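Local atomic coordinates of enoyl-acyl carrier protein reductase (Uncultured bacterium, PDB entry 6KIA), a protein that probably reduces the double bond of enoyl-acyl carrier protein with NADH, in the last step of a fatty acid elongation cycle. Residues G54-D57 with A61-A64; T72-A75 with G79-I82; K140-L145 with A221-R226. One frame throughout, in Å; residues are numbered along the deposited sequence.

Contact 1. Residues G54-D57 with A61-A64; sequences GRRD and ALRA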
loop_
_atom_site.group_PDB
_atom_site.type_symbol
_atom_site.label_atom_id
_atom_site.label_comp_id
_atom_site.label_asym_id
_atom_site.label_seq_id
_atom_site.Cartn_x
_atom_site.Cartn_y
_atom_site.Cartn_z
ATOM N N GLY A 54 12.865 12.992 3.891
ATOM C CA GLY A 54 14.096 13.497 4.477
ATOM C C GLY A 54 14.891 12.369 5.104
ATOM O O GLY A 54 14.623 11.198 4.838
ATOM N N ARG A 55 15.879 12.710 5.925
ATOM C CA ARG A 55 16.657 11.678 6.600
ATOM C C ARG A 55 16.856 12.068 8.060
ATOM O O ARG A 55 16.586 13.202 8.459
ATOM C CB ARG A 55 18.016 11.478 5.917
ATOM C CG ARG A 55 17.921 11.273 4.419
ATOM C CD ARG A 55 17.509 9.866 4.030
ATOM N NE ARG A 55 17.310 9.790 2.585
ATOM C CZ ARG A 55 18.276 9.559 1.705
ATOM N NH1 ARG A 55 19.522 9.356 2.120
ATOM N NH2 ARG A 55 17.994 9.526 0.409
ATOM N N ARG A 56 17.349 11.129 8.857
ATOM C CA ARG A 56 17.665 11.403 10.250
ATOM C C ARG A 56 19.169 11.595 10.412
ATOM O O ARG A 56 19.955 10.805 9.883
ATOM C CB ARG A 56 17.208 10.250 11.153
ATOM C CG ARG A 56 15.715 9.946 11.168
ATOM C CD ARG A 56 14.957 10.752 12.216
ATOM N NE ARG A 56 13.510 10.595 12.064
ATOM C CZ ARG A 56 12.606 11.312 12.720
ATOM N NH1 ARG A 56 12.992 12.241 13.590
ATOM N NH2 ARG A 56 11.312 11.106 12.502
ATOM N N ASP A 57 19.589 12.637 11.122
ATOM C CA ASP A 57 21.002 12.714 11.465
ATOM C C ASP A 57 21.193 11.808 12.684
ATOM O O ASP A 57 20.240 11.163 13.126
ATOM C CB ASP A 57 21.448 14.165 11.709
ATOM C CG ASP A 57 20.616 14.888 12.758
ATOM O OD1 ASP A 57 20.091 14.244 13.692
ATOM O OD2 ASP A 57 20.475 16.122 12.627
ATOM N N ALA A 61 17.445 13.717 14.501
ATOM C CA ALA A 61 16.611 14.847 14.107
ATOM C C ALA A 61 16.365 14.795 12.605
ATOM O O ALA A 61 17.220 14.304 11.854
ATOM C CB ALA A 61 17.270 16.158 14.500
ATOM N N LEU A 62 15.191 15.244 12.165
ATOM C CA LEU A 62 14.885 15.247 10.736
ATOM C C LEU A 62 15.716 16.264 9.971
ATOM O O LEU A 62 15.900 17.387 10.430
ATOM C CB LEU A 62 13.403 15.538 10.504
ATOM C CG LEU A 62 12.458 14.344 10.555
ATOM C CD1 LEU A 62 11.039 14.810 10.285
ATOM C CD2 LEU A 62 12.902 13.299 9.550
ATOM N N ARG A 63 16.200 15.883 8.795
ATOM C CA ARG A 63 16.929 16.837 7.972
ATOM C C ARG A 63 16.529 16.715 6.503
ATOM O O ARG A 63 16.086 15.658 6.042
ATOM C CB ARG A 63 18.441 16.643 8.130
ATOM C CG ARG A 63 18.988 15.351 7.529
ATOM C CD ARG A 63 20.489 15.463 7.282
ATOM N NE ARG A 63 21.081 14.207 6.832
ATOM C CZ ARG A 63 21.104 13.801 5.565
ATOM N NH1 ARG A 63 20.556 14.541 4.609
ATOM N NH2 ARG A 63 21.669 12.644 5.248
ATOM N N ALA A 64 16.689 17.809 5.766
ATOM C CA ALA A 64 16.440 17.783 4.342
ATOM C C ALA A 64 17.557 17.005 3.659
ATOM O O ALA A 64 18.611 16.739 4.255
ATOM C CB ALA A 64 16.337 19.191 3.781
#

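Contact 2. Residues T72-A75 with G79-I82; sequences TAEA and GRII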
loop_
_atom_site.group_PDB
_atom_site.type_symbol
_atom_site.label_atom_id
_atom_site.label_comp_id
_atom_site.label_asym_id
_atom_site.label_seq_id
_atom_site.Cartn_x
_atom_site.Cartn_y
_atom_site.Cartn_z
ATOM N N THR A 72 20.241 12.193 -6.559
ATOM C CA THR A 72 19.948 10.771 -6.674
ATOM C C THR A 72 18.439 10.495 -6.633
ATOM O O THR A 72 17.898 9.797 -7.502
ATOM C CB THR A 72 20.661 9.990 -5.566
ATOM O OG1 THR A 72 22.077 10.131 -5.742
ATOM C CG2 THR A 72 20.294 8.514 -5.626
ATOM N N ALA A 73 17.767 11.068 -5.639
ATOM C CA ALA A 73 16.325 10.891 -5.477
ATOM C C ALA A 73 15.559 11.395 -6.698
ATOM O O ALA A 73 14.582 10.778 -7.130
ATOM C CB ALA A 73 15.842 11.591 -4.214
ATOM N N GLU A 74 15.996 12.519 -7.260
ATOM C CA GLU A 74 15.319 13.084 -8.423
ATOM C C GLU A 74 15.513 12.217 -9.671
ATOM O O GLU A 74 14.607 12.106 -10.509
ATOM C CB GLU A 74 15.797 14.528 -8.681
ATOM C CG GLU A 74 15.317 15.520 -7.629
ATOM C CD GLU A 74 15.645 16.972 -7.956
ATOM O OE1 GLU A 74 16.604 17.215 -8.717
ATOM O OE2 GLU A 74 14.950 17.879 -7.435
ATOM N N ALA A 75 16.686 11.604 -9.802
ATOM C CA ALA A 75 16.917 10.716 -10.939
ATOM C C ALA A 75 16.068 9.453 -10.794
ATOM O O ALA A 75 15.563 8.910 -11.774
ATOM C CB ALA A 75 18.372 10.361 -11.056
ATOM N N GLY A 79 11.958 13.356 -11.914
ATOM C CA GLY A 79 11.359 14.666 -11.793
ATOM C C GLY A 79 11.901 15.386 -10.577
ATOM O O GLY A 79 12.745 14.864 -9.853
ATOM N N ARG A 80 11.371 16.569 -10.318
ATOM C CA ARG A 80 11.830 17.373 -9.197
ATOM C C ARG A 80 11.311 16.868 -7.860
ATOM O O ARG A 80 10.179 16.403 -7.757
ATOM C CB ARG A 80 11.396 18.824 -9.362
ATOM C CG ARG A 80 12.222 19.634 -10.346
ATOM C CD ARG A 80 12.196 21.090 -9.923
ATOM N NE ARG A 80 12.360 21.185 -8.475
ATOM C CZ ARG A 80 11.922 22.195 -7.732
ATOM N NH1 ARG A 80 12.118 22.188 -6.420
ATOM N NH2 ARG A 80 11.292 23.211 -8.304
ATOM N N ILE A 81 12.167 16.927 -6.849
ATOM C CA ILE A 81 11.752 16.620 -5.487
ATOM C C ILE A 81 11.809 17.896 -4.674
ATOM O O ILE A 81 12.792 18.628 -4.731
ATOM C CB ILE A 81 12.605 15.508 -4.860
ATOM C CG1 ILE A 81 12.010 14.168 -5.284
ATOM C CG2 ILE A 81 12.569 15.550 -3.336
ATOM C CD1 ILE A 81 12.988 13.093 -5.471
ATOM N N ILE A 82 10.728 18.188 -3.959
ATOM C CA ILE A 82 10.688 19.374 -3.107
ATOM C C ILE A 82 11.353 19.024 -1.788
ATOM O O ILE A 82 10.924 18.094 -1.091
ATOM C CB ILE A 82 9.246 19.867 -2.905
ATOM C CG1 ILE A 82 8.667 20.306 -4.257
ATOM C CG2 ILE A 82 9.196 21.012 -1.886
ATOM C CD1 ILE A 82 7.204 20.674 -4.221
#

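Contact 3. Residues K140-L145 with A221-R226; sequences KVMAEL and AAIRAR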
loop_
_atom_site.group_PDB
_atom_site.type_symbol
_atom_site.label_atom_id
_atom_site.label_comp_id
_atom_site.label_asym_id
_atom_site.label_seq_id
_atom_site.Cartn_x
_atom_site.Cartn_y
_atom_site.Cartn_z
ATOM N N LYS A 140 4.764 24.140 3.608
ATOM C CA LYS A 140 6.002 24.420 2.868
ATOM C C LYS A 140 5.994 23.870 1.446
ATOM O O LYS A 140 6.241 24.598 0.465
ATOM C CB LYS A 140 7.216 23.837 3.590
ATOM C CG LYS A 140 8.132 24.813 4.306
ATOM C CD LYS A 140 9.455 24.839 3.544
ATOM C CE LYS A 140 10.638 25.208 4.415
ATOM N NZ LYS A 140 11.920 25.072 3.653
ATOM N N VAL A 141 5.705 22.574 1.351
ATOM C CA VAL A 141 5.716 21.876 0.077
ATOM C C VAL A 141 4.689 22.473 -0.874
ATOM O O VAL A 141 5.001 22.739 -2.026
ATOM C CB VAL A 141 5.421 20.376 0.262
ATOM C CG1 VAL A 141 5.155 19.726 -1.066
ATOM C CG2 VAL A 141 6.587 19.697 0.966
ATOM N N MET A 142 3.483 22.734 -0.377
ATOM C CA MET A 142 2.416 23.247 -1.222
ATOM C C MET A 142 2.718 24.677 -1.662
ATOM O O MET A 142 2.335 25.098 -2.762
ATOM C CB MET A 142 1.069 23.180 -0.492
ATOM C CG MET A 142 0.579 21.769 -0.273
ATOM S SD MET A 142 0.404 20.833 -1.807
ATOM C CE MET A 142 0.332 19.191 -1.119
ATOM N N ALA A 143 3.390 25.427 -0.803
ATOM C CA ALA A 143 3.804 26.787 -1.166
ATOM C C ALA A 143 4.742 26.722 -2.356
ATOM O O ALA A 143 4.551 27.451 -3.353
ATOM C CB ALA A 143 4.477 27.477 -0.000
ATOM N N GLU A 144 5.698 25.790 -2.306
ATOM C CA GLU A 144 6.637 25.647 -3.419
ATOM C C GLU A 144 5.976 25.079 -4.689
ATOM O O GLU A 144 6.235 25.537 -5.808
ATOM C CB GLU A 144 7.815 24.772 -3.002
ATOM C CG GLU A 144 8.981 24.832 -3.958
ATOM C CD GLU A 144 10.222 24.168 -3.402
ATOM O OE1 GLU A 144 10.431 24.240 -2.175
ATOM O OE2 GLU A 144 10.980 23.567 -4.191
ATOM N N LEU A 145 5.107 24.093 -4.512
ATOM C CA LEU A 145 4.425 23.446 -5.618
ATOM C C LEU A 145 3.483 24.408 -6.344
ATOM O O LEU A 145 3.320 24.326 -7.556
ATOM C CB LEU A 145 3.637 22.250 -5.102
ATOM C CG LEU A 145 2.974 21.357 -6.134
ATOM C CD1 LEU A 145 4.007 20.643 -7.005
ATOM C CD2 LEU A 145 2.072 20.377 -5.401
ATOM N N ALA A 221 -5.530 22.676 -0.783
ATOM C CA ALA A 221 -6.823 23.304 -1.050
ATOM C C ALA A 221 -6.722 24.571 -1.885
ATOM O O ALA A 221 -7.556 24.788 -2.767
ATOM C CB ALA A 221 -7.546 23.622 0.276
ATOM N N ALA A 222 -5.725 25.411 -1.600
ATOM C CA ALA A 222 -5.560 26.681 -2.319
ATOM C C ALA A 222 -5.204 26.423 -3.776
ATOM O O ALA A 222 -5.752 27.048 -4.695
ATOM C CB ALA A 222 -4.508 27.539 -1.661
ATOM N N ILE A 223 -4.282 25.486 -3.984
ATOM C CA ILE A 223 -3.939 25.066 -5.336
ATOM C C ILE A 223 -5.167 24.539 -6.074
ATOM O O ILE A 223 -5.433 24.920 -7.222
ATOM C CB ILE A 223 -2.840 23.963 -5.314
ATOM C CG1 ILE A 223 -1.526 24.534 -4.778
ATOM C CG2 ILE A 223 -2.638 23.394 -6.701
ATOM C CD1 ILE A 223 -0.446 23.471 -4.511
ATOM N N ARG A 224 -5.891 23.631 -5.420
ATOM C CA ARG A 224 -7.107 23.031 -5.973
ATOM C C ARG A 224 -8.095 24.113 -6.424
ATOM O O ARG A 224 -8.617 24.065 -7.541
ATOM C CB ARG A 224 -7.761 22.071 -4.962
ATOM C CG ARG A 224 -8.980 21.372 -5.518
ATOM C CD ARG A 224 -9.498 20.259 -4.581
ATOM N NE ARG A 224 -10.038 20.772 -3.321
ATOM C CZ ARG A 224 -9.434 20.661 -2.139
ATOM N NH1 ARG A 224 -8.253 20.054 -2.043
ATOM N NH2 ARG A 224 -10.006 21.162 -1.047
ATOM N N ALA A 225 -8.390 25.042 -5.523
ATOM C CA ALA A 225 -9.316 26.130 -5.835
ATOM C C ALA A 225 -8.854 26.951 -7.043
ATOM O O ALA A 225 -9.650 27.267 -7.935
ATOM C CB ALA A 225 -9.488 27.023 -4.636
ATOM N N ARG A 226 -7.565 27.274 -7.088
ATOM C CA ARG A 226 -7.082 28.135 -8.159
ATOM C C ARG A 226 -7.161 27.402 -9.507
ATOM O O ARG A 226 -7.554 27.989 -10.535
ATOM C CB ARG A 226 -5.656 28.631 -7.863
ATOM C CG ARG A 226 -4.913 29.220 -9.073
ATOM C CD ARG A 226 -3.516 29.719 -8.724
ATOM N NE ARG A 226 -2.592 28.649 -8.342
ATOM C CZ ARG A 226 -1.922 27.914 -9.221
ATOM N NH1 ARG A 226 -2.097 28.125 -10.523
ATOM N NH2 ARG A 226 -1.094 26.959 -8.805
#

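Contact 1. Residues G54-D57 with A61-A64
Arg56 and Leu62 face each other on one side of a short antiparallel pairing, Arg55 and Arg63 on the other. Arg56 lays its guanidinium flat over the leucine: CG of Leu62 sits over the centre of the group, 3.7 Å from CZ of Arg56, and Leu62 CD2 lies as close to NE. The bend of the arginine chain at chi2 (-89°) turns the group back over its neighbour. Its NH1 is bonded to Asn60 O in the turn, while NE is buried without a polar partner. On the other face the roles are reversed, for CB of Arg55 lies over the Arg63 guanidinium, 3.9 Å from CZ of Arg63. The two guanidinium planes are 51° apart. Glu69 forms a salt bridge with Arg63 NH1, which also donates to Ala64 O, so the charge is met while aliphatic carbon covers a face.

Arg55 and Arg63 form the hydrogen-bonded pair, with Arg55 N to Arg63 O at 3.0 Å and Arg63 N to Arg55 O at 2.7 Å. Toward the turn, Asp57 N gives a bond of 3.0 Å to Ala61 O, and Ala61 N returns one of 2.8 Å to Asp57 OD1, reaching it from above the carboxylate plane. Backbone and side chain thus close a β-hairpin in which strand 62-63 pairs antiparallel with strand 47-56 of the Rossmann-type sheet, the Arg56 side chain about 7 Å from the bound NADH.

Contact 2. Residues T72-A75 with G79-I82
Glu74 leaves helix 67-77 with CG beside its own backbone N (chi1 -70°) and then runs extended, which carries its carboxylate across to the backbone of strand 80-83. Ile81 answers from the strand: its CG1 also lies beside the backbone N, and chi2, off a staggered position at 147°, then turns CD1 to Ala73.

The carboxylate accepts the amide of Ile81, with Glu74 OE2 3.0 Å from Ile81 N. The N-H...O angle of 174° makes this bond almost straight; it arrives on the anti side of the carboxylate, somewhat out of its plane. A backbone N-H in the strand is thus satisfied by a side chain from the helix. The stem of Glu74 also packs, its CG lying 3.9 Å from CB of Ile81. Beside this, CD1 of Ile81 presses against Ala73, 3.5 Å from Ala73 CB and 3.3 Å from Ala73 O, a tight fit. Ile81 also rests on Thr52 of strand 47-56, so its side chain lies between helix 67-77 and that strand.

The guanidinium of Arg80 lies near Glu74 without forming a salt bridge to it, since Arg80 NE and Glu74 OE2 stay 4.3 Å apart; its partner is Glu144 of helix 120-146. Farther back along the chain, Gly79 N donates to Glu74 O over 3.2 Å, tying the turn to the last part of the helix. Arg80 and Ile82 both bond through their backbones to Gly50, in the strand alongside. Strand 47-56, helix 67-77 and the parallel, adjacent strand 80-83 make a β-α-β unit of the Rossmann-type fold, with the short strand 62-63 inserted before the helix.

Contact 3. Residues K140-L145 with A221-R226
Ile223 reaches across from helix 221-229 and rests its terminal methyl against two residues of helix 120-146, Met142 and Leu145. CD1 of Ile223 lies 3.9 Å from SD of Met142 and 4.1 Å from CD2 of Leu145. It also comes within 3.7 Å of Met142 O, so one methyl meets the sulfur, a leucine branch and the helix backbone. Both neighbouring side chains cross the isoleucine at about a right angle. The contact is small and wholly apolar in its side chains, all three of them buried.

The torsions place these groups. Ile223 carries CG1 beside its backbone N (chi1 -66°) and continues extended to CD1 (chi2 171°), which gives it the length to bridge helices whose nearest CA atoms, Met142 and Ile223, are 7.8 Å apart. In Met142 the bend at chi2 (-58°) carries SD to the methyl. Leu145, one helical turn farther on, adds CD2 to the same side.

Beyond this shell, Arg226 ties the same regions together. Lying one turn after Ile223, it forms salt bridges with Asp146 at the end of helix 120-146 and with Asp151 in the following loop, and donates to Ile149 O as well. Met142 touches Ser220, just ahead of helix 221-229. Leu145 extends the packing to the sheet, against Val49 and Ile82, while Val141 meets Ile51 and Ile82. Helix 120-146 thus lies between helix 221-229 on one flank and strands 47-56 and 80-83 on another.

Contacts 1 and 2 follow one another along the chain: the hairpin of contact 1 leads into helix 67-77, and strands 47-56 and 80-83, on which the two contacts lie, are neighbours in the sheet. Their centres are about 17 Å apart, and the contacts do not touch; their nearest atoms are about 6 Å apart. Contact 2 meets contact 3 directly, through a salt bridge of 2.9 Å between Arg80 NH1 and Glu144 OE2 and through Ile82 CD1, which packs 3.7 Å from Val141 O. Distance from the bound NADH grows across the three, from about 7 Å for the Arg56 side chain to about 11 Å for that of Ile81 and about 13 Å for that of Met142.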